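Local coordinates for solute Binding Protein, BlMnBP1 in complex with mannotriose (Bifidobacterium, PDB 6FUV) that binds beta-manno-oligosaccharides, here mannotriose, and probably hands them to a membrane-bound ABC transporter for uptake, at residues Thr73-Asn78 with Pro88-Ser93; Gly135-Ala140 with Trp269-Met274; Glu150-Pro155 with Gln159-Ala164; Met307-Asn312 with Ile323-Met328. All blocks are in the same frame, centred on the assembly; numbering follows the deposited sequence.

Contact 1 of 4, residues Thr73-Asn78 with Pro88-Ser93; sequences TRLQAN and PAVDRS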
# COMPACT_ATOMS: atom_id res chain seq x y z
N THR A 73 -1.59 18.51 2.88
CA THR A 73 -1.32 19.94 2.95
C THR A 73 -1.42 20.56 1.57
O THR A 73 -1.96 21.66 1.42
CB THR A 73 0.07 20.15 3.55
OG1 THR A 73 0.10 19.64 4.87
CG2 THR A 73 0.46 21.60 3.61
N ARG A 74 -0.95 19.87 0.54
CA ARG A 74 -1.01 20.42 -0.82
C ARG A 74 -2.45 20.59 -1.28
O ARG A 74 -2.77 21.55 -1.99
CB ARG A 74 -0.23 19.50 -1.77
CG ARG A 74 -0.07 20.03 -3.14
CD ARG A 74 0.97 21.11 -3.15
NE ARG A 74 2.28 20.52 -3.27
CZ ARG A 74 2.96 20.44 -4.40
NH1 ARG A 74 2.46 20.94 -5.51
NH2 ARG A 74 4.15 19.89 -4.41
N LEU A 75 -3.34 19.70 -0.87
CA LEU A 75 -4.75 19.81 -1.25
C LEU A 75 -5.41 20.97 -0.51
O LEU A 75 -6.25 21.68 -1.06
CB LEU A 75 -5.48 18.50 -0.95
CG LEU A 75 -5.11 17.25 -1.70
CD1 LEU A 75 -5.87 16.06 -1.09
CD2 LEU A 75 -5.38 17.33 -3.17
N GLN A 76 -5.03 21.19 0.75
CA GLN A 76 -5.50 22.38 1.45
C GLN A 76 -5.01 23.66 0.78
O GLN A 76 -5.70 24.66 0.82
CB GLN A 76 -5.03 22.33 2.89
CG GLN A 76 -5.28 23.60 3.66
CD GLN A 76 -4.91 23.46 5.14
OE1 GLN A 76 -3.78 23.11 5.48
NE2 GLN A 76 -5.85 23.74 6.00
N ALA A 77 -3.84 23.66 0.17
CA ALA A 77 -3.33 24.86 -0.48
C ALA A 77 -4.25 25.31 -1.59
O ALA A 77 -4.27 26.48 -1.94
CB ALA A 77 -1.93 24.60 -1.02
N ASN A 78 -4.99 24.38 -2.20
CA ASN A 78 -6.02 24.72 -3.19
C ASN A 78 -5.48 25.61 -4.30
O ASN A 78 -6.00 26.68 -4.55
CB ASN A 78 -7.19 25.42 -2.51
CG ASN A 78 -8.44 25.48 -3.37
OD1 ASN A 78 -8.60 24.74 -4.32
ND2 ASN A 78 -9.34 26.37 -3.01
N PRO A 88 -4.05 11.10 -1.44
CA PRO A 88 -3.76 10.76 -0.04
C PRO A 88 -4.99 10.30 0.71
O PRO A 88 -5.95 9.91 0.07
CB PRO A 88 -3.16 12.07 0.50
CG PRO A 88 -3.89 13.16 -0.30
CD PRO A 88 -4.13 12.55 -1.66
N ALA A 89 -4.99 10.30 2.03
CA ALA A 89 -6.11 9.77 2.80
C ALA A 89 -7.25 10.80 2.79
O ALA A 89 -7.59 11.44 3.77
CB ALA A 89 -5.68 9.41 4.22
N VAL A 90 -7.87 10.90 1.64
CA VAL A 90 -9.12 11.62 1.43
C VAL A 90 -10.28 10.63 1.41
O VAL A 90 -10.19 9.57 0.79
CB VAL A 90 -9.04 12.44 0.12
CG1 VAL A 90 -10.40 12.69 -0.41
CG2 VAL A 90 -8.25 13.73 0.37
N ASP A 91 -11.36 10.96 2.11
CA ASP A 91 -12.53 10.09 2.09
C ASP A 91 -13.14 10.04 0.69
O ASP A 91 -13.08 11.01 -0.05
CB ASP A 91 -13.58 10.58 3.07
CG ASP A 91 -13.29 10.15 4.46
OD1 ASP A 91 -12.68 9.07 4.60
OD2 ASP A 91 -13.65 10.90 5.39
N ARG A 92 -13.81 8.93 0.39
CA ARG A 92 -14.44 8.75 -0.92
C ARG A 92 -15.41 9.87 -1.21
O ARG A 92 -15.43 10.44 -2.31
CB ARG A 92 -15.14 7.39 -0.97
CG ARG A 92 -14.21 6.18 -0.98
CD ARG A 92 -15.00 4.90 -0.88
NE ARG A 92 -15.76 4.59 -2.09
CZ ARG A 92 -15.39 3.70 -3.01
NH1 ARG A 92 -14.25 3.00 -2.87
NH2 ARG A 92 -16.16 3.46 -4.08
N SER A 93 -16.24 10.21 -0.24
CA SER A 93 -17.26 11.23 -0.44
C SER A 93 -16.72 12.64 -0.69
O SER A 93 -17.48 13.58 -0.96
CB SER A 93 -18.17 11.27 0.78
OG SER A 93 -17.44 11.58 1.95

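Contact 2 of 4, residues Gly135-Ala140 with Trp269-Met274; sequences GVVYNA and WAVPQM. With BMA (beta-D-mannopyranose), chain B; BMA (beta-D-mannopyranose), chain C; BMA (beta-D-mannopyranose), chain D.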
# COMPACT_ATOMS: atom_id res chain seq x y z
N GLY A 135 2.86 -8.42 2.37
CA GLY A 135 3.48 -9.68 2.78
C GLY A 135 4.63 -9.45 3.73
O GLY A 135 4.59 -8.55 4.58
N VAL A 136 5.71 -10.24 3.56
CA VAL A 136 6.95 -10.04 4.30
C VAL A 136 8.13 -10.14 3.34
O VAL A 136 8.29 -11.13 2.62
CB VAL A 136 7.14 -11.07 5.42
CG1 VAL A 136 8.37 -10.80 6.20
CG2 VAL A 136 5.93 -11.09 6.34
N VAL A 137 8.97 -9.08 3.36
CA VAL A 137 10.26 -9.10 2.67
C VAL A 137 11.25 -9.81 3.59
O VAL A 137 11.25 -9.57 4.77
CB VAL A 137 10.75 -7.69 2.32
CG1 VAL A 137 12.11 -7.75 1.66
CG2 VAL A 137 9.76 -6.95 1.43
N TYR A 138 12.06 -10.71 3.06
CA TYR A 138 12.96 -11.49 3.90
C TYR A 138 14.21 -11.86 3.11
O TYR A 138 14.18 -11.94 1.88
CB TYR A 138 12.27 -12.78 4.43
CG TYR A 138 12.09 -13.90 3.39
CD1 TYR A 138 11.03 -13.88 2.51
CD2 TYR A 138 12.99 -14.94 3.30
CE1 TYR A 138 10.86 -14.84 1.58
CE2 TYR A 138 12.82 -15.94 2.33
CZ TYR A 138 11.73 -15.89 1.48
OH TYR A 138 11.55 -16.88 0.50
N ASN A 139 15.31 -12.02 3.83
CA ASN A 139 16.58 -12.41 3.24
C ASN A 139 16.68 -13.94 3.31
O ASN A 139 16.81 -14.51 4.39
CB ASN A 139 17.76 -11.73 3.94
CG ASN A 139 19.07 -11.90 3.14
OD1 ASN A 139 19.52 -13.01 2.95
ND2 ASN A 139 19.64 -10.81 2.62
N ALA A 140 16.58 -14.59 2.16
CA ALA A 140 16.64 -16.05 2.09
C ALA A 140 18.01 -16.60 2.55
O ALA A 140 18.08 -17.63 3.21
CB ALA A 140 16.34 -16.49 0.66
N TRP A 269 5.60 -3.81 -3.28
CA TRP A 269 6.28 -2.68 -3.88
C TRP A 269 7.67 -2.54 -3.30
O TRP A 269 8.55 -2.02 -3.96
CB TRP A 269 5.46 -1.42 -3.64
CG TRP A 269 5.31 -1.14 -2.20
CD1 TRP A 269 4.30 -1.54 -1.39
CD2 TRP A 269 6.25 -0.47 -1.36
NE1 TRP A 269 4.52 -1.11 -0.10
CE2 TRP A 269 5.72 -0.47 -0.04
CE3 TRP A 269 7.48 0.16 -1.58
CZ2 TRP A 269 6.37 0.15 1.04
CZ3 TRP A 269 8.13 0.73 -0.51
CH2 TRP A 269 7.59 0.71 0.79
N ALA A 270 7.88 -2.99 -2.08
CA ALA A 270 9.18 -2.85 -1.43
C ALA A 270 10.24 -3.83 -1.91
O ALA A 270 11.43 -3.60 -1.67
CB ALA A 270 9.04 -3.03 0.07
N VAL A 271 9.87 -4.89 -2.62
CA VAL A 271 10.85 -5.94 -2.90
C VAL A 271 11.88 -5.44 -3.91
O VAL A 271 13.08 -5.49 -3.63
CB VAL A 271 10.17 -7.23 -3.37
CG1 VAL A 271 11.21 -8.33 -3.68
CG2 VAL A 271 9.18 -7.74 -2.31
N PRO A 272 11.49 -4.91 -5.06
CA PRO A 272 12.54 -4.45 -5.98
C PRO A 272 13.42 -3.36 -5.37
O PRO A 272 14.60 -3.32 -5.70
CB PRO A 272 11.76 -3.98 -7.22
CG PRO A 272 10.30 -3.86 -6.77
CD PRO A 272 10.17 -4.92 -5.70
N GLN A 273 12.86 -2.48 -4.53
CA GLN A 273 13.66 -1.40 -3.97
C GLN A 273 14.79 -1.98 -3.13
O GLN A 273 15.88 -1.42 -3.07
CB GLN A 273 12.80 -0.45 -3.09
CG GLN A 273 11.67 0.27 -3.80
CD GLN A 273 10.99 1.35 -2.98
OE1 GLN A 273 11.50 1.84 -2.00
NE2 GLN A 273 9.83 1.75 -3.43
N MET A 274 14.53 -3.08 -2.43
CA MET A 274 15.57 -3.68 -1.61
C MET A 274 16.43 -4.67 -2.38
O MET A 274 17.60 -4.83 -2.03
CB MET A 274 14.91 -4.35 -0.41
CG MET A 274 14.20 -3.33 0.48
SD MET A 274 13.51 -4.02 1.97
CE MET A 274 12.69 -2.58 2.65
C1 BMA B . 6.70 4.57 0.45
C2 BMA B . 5.53 5.02 1.37
C3 BMA B . 4.52 3.96 1.41
C4 BMA B . 4.11 3.43 0.02
C5 BMA B . 5.33 3.10 -0.83
C6 BMA B . 4.97 2.86 -2.30
O2 BMA B . 4.88 6.15 0.86
O3 BMA B . 3.40 4.45 2.13
O4 BMA B . 3.31 2.22 0.21
O5 BMA B . 6.23 4.26 -0.81
O6 BMA B . 4.22 4.01 -2.80
C1 BMA C . 11.35 6.36 -0.95
C2 BMA C . 10.78 5.03 -1.42
C3 BMA C . 9.24 5.10 -1.31
C4 BMA C . 8.85 5.44 0.14
C5 BMA C . 9.59 6.70 0.62
C6 BMA C . 9.33 7.03 2.12
O1 BMA C . 12.71 6.26 -1.02
O2 BMA C . 11.20 3.96 -0.56
O3 BMA C . 8.66 3.91 -1.82
O4 BMA C . 7.46 5.74 0.31
O5 BMA C . 11.01 6.55 0.40
O6 BMA C . 9.84 8.33 2.41
C1 BMA D . 1.95 2.34 -0.23
C2 BMA D . 1.43 0.96 -0.59
C3 BMA D . -0.07 1.01 -0.94
C4 BMA D . -0.81 1.81 0.18
C5 BMA D . -0.16 3.16 0.37
C6 BMA D . -0.86 4.01 1.42
O2 BMA D . 1.60 0.12 0.57
O3 BMA D . -0.69 -0.29 -1.14
O4 BMA D . -2.14 2.01 -0.16
O5 BMA D . 1.18 2.94 0.78
O6 BMA D . -0.67 3.42 2.68

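Contact 3 of 4, residues Glu150-Pro155 with Gln159-Ala164; sequences ELPKTP and QAALKA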
# COMPACT_ATOMS: atom_id res chain seq x y z
N GLU A 150 11.70 -23.89 5.07
CA GLU A 150 10.38 -23.60 4.54
C GLU A 150 9.86 -22.37 5.25
O GLU A 150 10.21 -22.09 6.40
CB GLU A 150 9.46 -24.79 4.72
CG GLU A 150 9.55 -25.44 6.06
CD GLU A 150 8.69 -26.67 6.19
OE1 GLU A 150 7.93 -26.92 5.23
OE2 GLU A 150 8.79 -27.34 7.24
N LEU A 151 9.00 -21.63 4.54
CA LEU A 151 8.51 -20.35 5.00
C LEU A 151 7.47 -20.53 6.10
O LEU A 151 6.55 -21.34 5.96
CB LEU A 151 7.90 -19.56 3.84
CG LEU A 151 8.82 -19.32 2.67
CD1 LEU A 151 8.11 -18.77 1.46
CD2 LEU A 151 9.95 -18.37 3.08
N PRO A 152 7.55 -19.76 7.19
CA PRO A 152 6.45 -19.77 8.17
C PRO A 152 5.15 -19.32 7.52
O PRO A 152 5.14 -18.45 6.66
CB PRO A 152 6.93 -18.78 9.24
CG PRO A 152 7.87 -17.85 8.47
CD PRO A 152 8.53 -18.68 7.46
N LYS A 153 4.07 -19.99 7.90
CA LYS A 153 2.74 -19.69 7.41
C LYS A 153 1.76 -19.33 8.51
O LYS A 153 0.64 -18.96 8.19
CB LYS A 153 2.20 -20.89 6.60
CG LYS A 153 2.94 -21.13 5.29
CD LYS A 153 2.30 -22.20 4.45
CE LYS A 153 3.03 -22.33 3.10
NZ LYS A 153 4.50 -22.19 3.31
N THR A 154 2.13 -19.42 9.77
CA THR A 154 1.29 -19.07 10.91
C THR A 154 2.07 -18.12 11.80
O THR A 154 3.29 -17.98 11.66
CB THR A 154 0.88 -20.31 11.72
OG1 THR A 154 2.05 -20.86 12.32
CG2 THR A 154 0.18 -21.36 10.84
N PRO A 155 1.40 -17.46 12.76
CA PRO A 155 2.15 -16.59 13.69
C PRO A 155 3.16 -17.33 14.57
O PRO A 155 4.26 -16.81 14.81
CB PRO A 155 1.04 -15.95 14.52
CG PRO A 155 -0.19 -15.98 13.66
CD PRO A 155 -0.07 -17.29 12.89
N GLN A 159 7.19 -16.69 14.67
CA GLN A 159 8.01 -16.33 15.82
C GLN A 159 9.13 -17.33 16.00
O GLN A 159 10.28 -16.95 16.28
CB GLN A 159 7.16 -16.22 17.09
CG GLN A 159 6.12 -15.11 17.09
CD GLN A 159 6.71 -13.71 17.10
OE1 GLN A 159 7.62 -13.42 17.82
NE2 GLN A 159 6.14 -12.83 16.33
N ALA A 160 8.83 -18.63 15.79
CA ALA A 160 9.90 -19.63 15.82
C ALA A 160 10.97 -19.30 14.79
O ALA A 160 12.15 -19.43 15.08
CB ALA A 160 9.32 -21.03 15.60
N ALA A 161 10.60 -18.87 13.59
CA ALA A 161 11.59 -18.41 12.62
C ALA A 161 12.44 -17.29 13.18
O ALA A 161 13.67 -17.35 13.08
CB ALA A 161 10.92 -17.93 11.34
N LEU A 162 11.82 -16.27 13.77
CA LEU A 162 12.57 -15.16 14.35
C LEU A 162 13.46 -15.64 15.50
O LEU A 162 14.57 -15.13 15.68
CB LEU A 162 11.60 -14.07 14.84
CG LEU A 162 10.71 -13.39 13.79
CD1 LEU A 162 9.79 -12.34 14.44
CD2 LEU A 162 11.54 -12.76 12.70
N LYS A 163 13.00 -16.62 16.27
CA LYS A 163 13.87 -17.15 17.32
C LYS A 163 15.10 -17.82 16.73
O LYS A 163 16.20 -17.63 17.22
CB LYS A 163 13.11 -18.12 18.21
CG LYS A 163 14.00 -18.85 19.17
CD LYS A 163 13.33 -19.03 20.52
CE LYS A 163 11.99 -19.63 20.42
NZ LYS A 163 11.52 -20.14 21.73
N ALA A 164 14.93 -18.57 15.65
CA ALA A 164 16.09 -19.20 15.02
C ALA A 164 17.04 -18.18 14.41
O ALA A 164 18.26 -18.33 14.50
CB ALA A 164 15.62 -20.15 13.93
O HOH W 1 3.96 -13.79 14.99

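Contact 4 of 4, residues Met307-Asn312 with Ile323-Met328; sequences MGINKN and IFVKWM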
# COMPACT_ATOMS: atom_id res chain seq x y z
N MET A 307 -3.31 7.59 -8.95
CA MET A 307 -3.06 8.88 -9.59
C MET A 307 -4.37 9.64 -9.69
O MET A 307 -5.33 9.13 -10.25
CB MET A 307 -2.42 8.70 -10.96
CG MET A 307 -0.92 8.42 -10.88
SD MET A 307 -0.31 7.76 -12.41
CE MET A 307 -1.05 6.12 -12.35
N GLY A 308 -4.39 10.83 -9.09
CA GLY A 308 -5.53 11.73 -9.17
C GLY A 308 -5.16 13.05 -9.84
O GLY A 308 -4.03 13.51 -9.74
N ILE A 309 -6.13 13.66 -10.50
CA ILE A 309 -5.90 14.85 -11.32
C ILE A 309 -6.58 16.06 -10.67
O ILE A 309 -7.75 15.98 -10.28
CB ILE A 309 -6.41 14.62 -12.74
CG1 ILE A 309 -5.59 13.51 -13.39
CG2 ILE A 309 -6.33 15.87 -13.61
CD1 ILE A 309 -5.82 13.35 -14.87
N ASN A 310 -5.86 17.18 -10.60
CA ASN A 310 -6.30 18.43 -9.97
C ASN A 310 -7.46 19.08 -10.71
O ASN A 310 -7.34 19.47 -11.87
CB ASN A 310 -5.10 19.37 -9.91
CG ASN A 310 -5.26 20.58 -8.99
OD1 ASN A 310 -6.30 20.81 -8.38
ND2 ASN A 310 -4.21 21.35 -8.88
N LYS A 311 -8.57 19.24 -10.03
CA LYS A 311 -9.63 20.02 -10.64
C LYS A 311 -9.28 21.48 -10.81
O LYS A 311 -9.93 22.15 -11.62
CB LYS A 311 -10.93 19.93 -9.85
CG LYS A 311 -10.89 20.39 -8.43
CD LYS A 311 -12.22 19.95 -7.75
CE LYS A 311 -13.47 20.65 -8.31
NZ LYS A 311 -13.76 21.94 -7.57
N ASN A 312 -8.26 21.98 -10.10
CA ASN A 312 -7.83 23.36 -10.32
C ASN A 312 -7.15 23.54 -11.67
O ASN A 312 -7.20 24.63 -12.24
CB ASN A 312 -6.87 23.83 -9.24
CG ASN A 312 -7.50 23.87 -7.88
OD1 ASN A 312 -8.70 23.98 -7.75
ND2 ASN A 312 -6.67 23.79 -6.85
N ILE A 323 -4.00 11.92 -20.24
CA ILE A 323 -3.23 11.21 -21.24
C ILE A 323 -2.00 10.61 -20.60
O ILE A 323 -1.67 9.45 -20.87
CB ILE A 323 -2.87 12.15 -22.40
CG1 ILE A 323 -4.11 12.44 -23.23
CG2 ILE A 323 -1.71 11.54 -23.18
CD1 ILE A 323 -3.95 13.56 -24.25
N PHE A 324 -1.34 11.34 -19.68
CA PHE A 324 -0.15 10.76 -19.05
C PHE A 324 -0.52 9.57 -18.19
O PHE A 324 0.19 8.56 -18.17
CB PHE A 324 0.60 11.78 -18.22
CG PHE A 324 1.83 11.23 -17.57
CD1 PHE A 324 2.98 11.05 -18.29
CD2 PHE A 324 1.86 10.95 -16.23
CE1 PHE A 324 4.12 10.56 -17.69
CE2 PHE A 324 2.97 10.47 -15.64
CZ PHE A 324 4.11 10.28 -16.36
N VAL A 325 -1.64 9.67 -17.46
CA VAL A 325 -2.04 8.57 -16.60
C VAL A 325 -2.32 7.32 -17.43
O VAL A 325 -1.91 6.19 -17.09
CB VAL A 325 -3.27 8.98 -15.76
CG1 VAL A 325 -3.76 7.75 -14.98
CG2 VAL A 325 -2.93 10.07 -14.77
N LYS A 326 -3.06 7.50 -18.52
CA LYS A 326 -3.37 6.39 -19.39
C LYS A 326 -2.11 5.78 -19.97
O LYS A 326 -2.04 4.56 -20.09
CB LYS A 326 -4.32 6.84 -20.49
CG LYS A 326 -4.83 5.64 -21.30
CD LYS A 326 -6.25 5.78 -21.76
CE LYS A 326 -6.72 4.63 -22.62
NZ LYS A 326 -8.14 4.83 -23.08
N TRP A 327 -1.13 6.61 -20.33
CA TRP A 327 0.17 6.12 -20.77
C TRP A 327 0.90 5.35 -19.68
O TRP A 327 1.53 4.32 -19.95
CB TRP A 327 1.06 7.28 -21.23
CG TRP A 327 2.37 6.80 -21.83
CD1 TRP A 327 2.59 6.51 -23.15
CD2 TRP A 327 3.62 6.57 -21.16
NE1 TRP A 327 3.90 6.05 -23.33
CE2 TRP A 327 4.54 6.07 -22.11
CE3 TRP A 327 4.04 6.68 -19.86
CZ2 TRP A 327 5.85 5.77 -21.80
CZ3 TRP A 327 5.33 6.36 -19.55
CH2 TRP A 327 6.23 5.94 -20.51
N MET A 328 0.86 5.85 -18.44
CA MET A 328 1.46 5.07 -17.36
C MET A 328 0.76 3.73 -17.25
O MET A 328 1.40 2.71 -17.01
CB MET A 328 1.39 5.83 -16.03
CG MET A 328 2.35 7.05 -15.94
SD MET A 328 4.03 6.48 -15.75
CE MET A 328 3.89 5.64 -14.15

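Contact 1 of 4, residues Thr73-Asn78 with Pro88-Ser93
Leu-75, on the last turns of helix 67-77, meets Pro-88 and Val-90 inside a beta-alpha-beta crossover of the solute-binding fold. The helix links strands 57-63 and 84-86, which run parallel in one sheet, and the loop that leaves the second strand passes by the helix. All the tight packing falls to a single methyl group. Leu-75 CD1 points into the notch between the two loop residues, 3.6 Å from Pro-88 CG and equally 3.6 Å from Val-90 CG2, each pair approaching tip to tip. The leucine reaches this far because its outer chain is stretched, with CD1 anti to CA (chi2 174°). Trp-82 and Met-85 also lie against this side chain, while Ala-71 and Leu-72, one helical turn earlier, touch the proline ring.

The remainder is loose. Only 94 Å² is buried between the two segments, and the helix soon runs out into solvent: Gln-76 and Ala-77 are exposed, and Asn-78 breaks the helix with a positive phi of 53°. On the loop, exposed Ala-89 turns its methyl away from the helix. Pro-88, Ala-89 and Val-90 line a pocket holding a polyethylene glycol molecule, probably taken from the crystallisation liquor. Further along the loop, Arg-92 forms a salt bridge with Glu-373. What brings proline and valine to the same side is an inverse gamma turn centred on Ala-89, closed by a bond from Val-90 N to Pro-88 O of 2.7 Å.

Contact 2 of 4, residues Gly135-Ala140 with Trp269-Met274
Val-137 of strand 135-139 fits its two methyl groups against separate residues of helix 270-275, which runs nearly parallel to it, the short axes 9.4 Å apart and 19° from one another. Its CG2 slides past Val-271 in the opposite sense, with CG2 of each valine 3.9 Å apart, and also approaches Ala-270 CB. The other branch, CG1, lies 4.0 Å from Met-274 SD, the extended methionine passing it at a slant.

On the far side of the helix start the side chains turn to sugar. The middle mannose (chain B) directs its C5-H bond at the indole of Trp-269, C5 standing 3.4 Å above the ring plane in a CH-pi contact. Ala-270 CB backs the opposite face, 3.8 Å from the plane, and the amide carbon of Gln-273 lies in plane at the ring edge. The ring gets there with CG lodged between backbone N and carbonyl carbon (chi1 61°). Gln-273 stretches alongside and grips the chain C mannose with both amide atoms: OE1 accepts from O2 at 2.6 Å, while NE2 donates to O3 at 2.9 Å, almost straight at 169°. An alanine in place of Trp-269 would probably leave the middle mannose without the ring face under its C5 and the Gln-273 amide without the indole edge it lies against.

Strand 135-139 runs between strands 261-264 and 284-288, and helix 249-257 closes over the packing through Met-256, which touches both Val-137 and Met-274.

Contact 3 of 4, residues Glu150-Pro155 with Gln159-Ala164
Pro-155 O is held by two donors. The backbone N of Gln-159 reaches it at 2.9 Å with an N-H...O angle of 156°, and a water donates to it at 3.0 Å. That water in turn accepts from Gln-159 NE2 at 2.7 Å, so backbone and side-chain nitrogens of one glutamine serve the same carbonyl, one directly and the other through the solvent. Gln-159 CG stands beside its own backbone N (chi1 -65°), 3.4 Å from Pro-155 O, and the bend at chi2 (-68°) then brings NE2 round to the water. The other end of the amide is fixed as well, OE1 accepting from Asn-237.

The direct bond closes the first turn of helix 155-168. Thr-154 is the N-cap, its OG1 accepting from Glu-157 N, and Pro-155 follows as the first helical residue, where a proline costs no hydrogen bond. Glu-157 also reaches back, its OE1 accepting from Lys-153 N just before the cap.

Upstream of the cap the loop lies along the helix. Pro-152 CG meets Ala-161 CB at 4.2 Å, a light apolar touch between ring and methyl. The same proline packs on Phe-158 of the helix and on Met-287 of strand 284-288. The helix also meets helix 223-236, where Pro-155 and Gln-159 both touch Thr-230.

Contact 4 of 4, residues Met307-Asn312 with Ile323-Met328
Met-307, near the end of strand 298-309, lies across Val-325 of helix 315-330, the two side chains sliding past each other in opposite directions. Its CB is 4.1 Å from Val-325 CG2. A turn about the CG-SD bond (chi3 -71°) swings the terminal methyl onto the helix: CE is 4.1 Å from Val-325 CG1 and 4.4 Å from Met-328 CB. The methionine thus spans both branches of the valine and reaches the next helical turn. It also rests on Ile-84 and Met-86 of the adjacent strand.

Gly-308 offers the helix no side chain. Its backbone pairs with Met-85. With Ile-309 the strand faces the helix again, and CD1 approaches Val-325 CG2 at 4.4 Å, so that CG2 sits between two residues of alternate strand positions. At Asn-310 the chain leaves this packing in an Asx turn. OD1 accepts from Asn-312 N at 2.9 Å, the donor standing well above the carbonyl plane (66° out of it), while ND2 is taken up by the carbonyls of Asn-79 and Trp-82.

Strand and helix run almost antiparallel, at 166°, and the helix covers one face of the sheet. Strand 298-309 is antiparallel to strand 84-86 on one side and to strand 123-132 on the other; with strands 22-28 and 57-63 beyond, this order is that of class II periplasmic binding proteins.

Overall arrangement
From the N terminus, contact 1 comes first, closing a short loop from helix 67-77 through strand 84-86. The chain then crosses to the other lobe, where contact 2 closes a span of well over a hundred residues, from strand 135-139 to helix 270-275. Contact 3, the start of helix 155-168, is local and falls wholly within that span; the two meet where Tyr-138 OH touches Leu-151 CD2. Strand 298-309 returns the chain to the first lobe, and contact 4 closes the short connection from that strand to helix 315-330, linked to contact 1 by a weak Asn-78 to Asn-312 bond. None of the contacts cross. Mannotriose lies between the lobes, touched by contact 2.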